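Mosquitocidal toxin (Bacillus sphaericus, PDB 2CB4) is a mosquito-killing bacterial toxin whose catalytic domain, the part described here, belongs to the ADP-ribosyltransferases and probably transfers ADP-ribose to target proteins. Local coordinates at residues L56-T62 with A158-D163. The protein carries 1 engineered substitution. Numbering follows the deposited sequence.
Sequences LHMREQT and APGGID
Arg59 reaches along segment 158-163 and uses one nitrogen twice, a worked example of an arginine holding the backbone of a glycine-containing loop through its carbonyl oxygens. Arg59 NH1 gives a nearly straight hydrogen bond to Gly160 O (2.7 Å, 170° at the hydrogen), which lies in the guanidinium plane, and a longer, more bent one to Ala158 O (3.2 Å). The chain bends at chi3 (108°), and the guanidinium meets both carbonyls with its edge, while NH2 holds a water that also takes the N-H of Ala158. Thr62 closes this tight end: its CG2 sits over one guanidinium face, offset toward the rim, and its OG1 accepts the Gly160 N-H at 2.7 Å. Next to it the backbones form a single beta bridge between Met58 and Ile162, with Arg59 N hydrogen-bonded to Gly161 O and Asp163 N to His57 O. The selenium (SE) of Met58, present as selenomethionine, packs 3.9 Å from buried Ile162 CG1. Looser are partly exposed His57 and Asp163, side by side, ring and carboxylate 80° apart, His57 ND1 3.9 Å from Asp163 CB. Asp163 N-caps helix 164-167 through OD1 and Ala166 N. The bridge thus ties the loop between helix 36-44, whose Tyr40 touches Leu56 and Met58, and strand 78-82 to the Scabin-like region of the ADP-ribosyl clan, at strand 162-163 and its neighbour 180-184, where Ile181 and Phe183 pack against Arg59.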
loop_
_atom_site.group_PDB
_atom_site.type_symbol
_atom_site.label_atom_id
_atom_site.label_comp_id
_atom_site.label_asym_id
_atom_site.label_seq_id
_atom_site.Cartn_x
_atom_site.Cartn_y
_atom_site.Cartn_z
ATOM N N LEU A 56 36.283 15.043 -25.378
ATOM C CA LEU A 56 36.710 14.170 -24.298
ATOM C C LEU A 56 37.869 13.313 -24.731
ATOM O O LEU A 56 37.895 12.777 -25.832
ATOM C CB LEU A 56 35.556 13.284 -23.821
ATOM C CG LEU A 56 34.348 14.019 -23.232
ATOM C CD1 LEU A 56 33.264 13.044 -22.831
ATOM C CD2 LEU A 56 34.717 14.934 -22.082
ATOM N N HIS A 57 38.832 13.175 -23.847
ATOM C CA HIS A 57 39.973 12.358 -24.134
ATOM C C HIS A 57 39.886 11.058 -23.310
ATOM O O HIS A 57 39.982 11.085 -22.079
ATOM C CB HIS A 57 41.265 13.115 -23.853
ATOM C CG HIS A 57 42.490 12.358 -24.246
ATOM N ND1 HIS A 57 43.067 11.394 -23.437
ATOM C CD2 HIS A 57 43.234 12.384 -25.378
ATOM C CE1 HIS A 57 44.123 10.874 -24.039
ATOM N NE2 HIS A 57 44.240 11.452 -25.225
HETATM N N MSE A 58 39.673 9.937 -24.007
HETATM C CA MSE A 58 39.585 8.612 -23.407
HETATM C C MSE A 58 40.983 8.076 -23.106
HETATM O O MSE A 58 41.897 8.324 -23.857
HETATM C CB MSE A 58 38.919 7.709 -24.427
HETATM C CG MSE A 58 37.508 8.107 -24.848
HETATM SE SE MSE A 58 36.474 9.001 -23.498
HETATM C CE MSE A 58 34.977 9.459 -24.507
ATOM N N ARG A 59 41.172 7.364 -21.994
ATOM C CA ARG A 59 42.502 6.842 -21.688
ATOM C C ARG A 59 42.926 5.897 -22.794
ATOM O O ARG A 59 42.122 5.132 -23.346
ATOM C CB ARG A 59 42.484 5.982 -20.448
ATOM C CG ARG A 59 42.679 6.624 -19.149
ATOM C CD ARG A 59 42.024 5.656 -18.195
ATOM N NE ARG A 59 43.013 4.952 -17.425
ATOM C CZ ARG A 59 42.922 3.688 -17.068
ATOM N NH1 ARG A 59 41.882 2.942 -17.436
ATOM N NH2 ARG A 59 43.898 3.163 -16.343
ATOM N N GLU A 60 44.234 5.855 -22.957
ATOM C CA GLU A 60 44.839 4.999 -23.975
ATOM C C GLU A 60 45.657 3.840 -23.423
ATOM O O GLU A 60 46.266 3.920 -22.354
ATOM C CB GLU A 60 45.685 5.866 -24.981
ATOM C CG GLU A 60 44.847 6.639 -26.055
ATOM C CD GLU A 60 45.539 7.910 -26.497
ATOM O OE1 GLU A 60 46.791 7.978 -26.393
ATOM O OE2 GLU A 60 44.832 8.856 -26.922
ATOM N N GLN A 61 45.658 2.752 -24.170
ATOM C CA GLN A 61 46.432 1.571 -23.795
ATOM C C GLN A 61 45.942 0.962 -22.499
ATOM O O GLN A 61 46.734 0.485 -21.688
ATOM C CB GLN A 61 47.910 1.923 -23.667
ATOM C CG GLN A 61 48.534 2.265 -25.026
ATOM C CD GLN A 61 49.788 3.087 -24.889
ATOM O OE1 GLN A 61 49.973 3.751 -23.872
ATOM N NE2 GLN A 61 50.618 3.035 -25.894
ATOM N N THR A 62 44.633 1.000 -22.306
ATOM C CA THR A 62 44.083 0.423 -21.098
ATOM C C THR A 62 43.962 -1.067 -21.374
ATOM O O THR A 62 43.873 -1.882 -20.456
ATOM C CB THR A 62 42.762 1.081 -20.658
ATOM O OG1 THR A 62 41.707 0.805 -21.601
ATOM C CG2 THR A 62 42.956 2.538 -20.449
ATOM N N ALA A 158 41.247 -1.432 -15.265
ATOM C CA ALA A 158 40.042 -1.579 -16.053
ATOM C C ALA A 158 40.248 -1.009 -17.456
ATOM O O ALA A 158 41.082 -0.120 -17.671
ATOM C CB ALA A 158 38.878 -0.772 -15.331
ATOM N N PRO A 159 39.428 -1.460 -18.384
ATOM C CA PRO A 159 39.495 -0.932 -19.731
ATOM C C PRO A 159 38.751 0.400 -19.733
ATOM O O PRO A 159 37.724 0.560 -19.052
ATOM C CB PRO A 159 38.656 -1.958 -20.547
ATOM C CG PRO A 159 37.697 -2.573 -19.528
ATOM C CD PRO A 159 38.550 -2.665 -18.296
ATOM N N GLY A 160 39.235 1.342 -20.542
ATOM C CA GLY A 160 38.557 2.614 -20.694
ATOM C C GLY A 160 38.755 3.662 -19.632
ATOM O O GLY A 160 39.799 3.751 -18.966
ATOM N N GLY A 161 37.719 4.484 -19.516
ATOM C CA GLY A 161 37.692 5.598 -18.601
ATOM C C GLY A 161 38.012 6.897 -19.361
ATOM O O GLY A 161 38.773 6.887 -20.322
ATOM N N ILE A 162 37.426 8.005 -18.906
ATOM C CA ILE A 162 37.662 9.335 -19.465
ATOM C C ILE A 162 38.792 9.967 -18.682
ATOM O O ILE A 162 38.742 10.031 -17.457
ATOM C CB ILE A 162 36.438 10.223 -19.273
ATOM C CG1 ILE A 162 35.199 9.558 -19.864
ATOM C CG2 ILE A 162 36.675 11.599 -19.820
ATOM C CD1 ILE A 162 33.899 10.273 -19.415
ATOM N N ASP A 163 39.826 10.417 -19.386
ATOM C CA ASP A 163 40.976 11.090 -18.759
ATOM C C ASP A 163 40.563 12.555 -18.581
ATOM O O ASP A 163 40.612 13.357 -19.518
ATOM C CB ASP A 163 42.187 11.001 -19.678
ATOM C CG ASP A 163 43.435 11.588 -19.052
ATOM O OD1 ASP A 163 43.327 12.582 -18.299
ATOM O OD2 ASP A 163 44.528 11.042 -19.298
HETATM O O HOH W 1 43.492 0.430 -15.769
#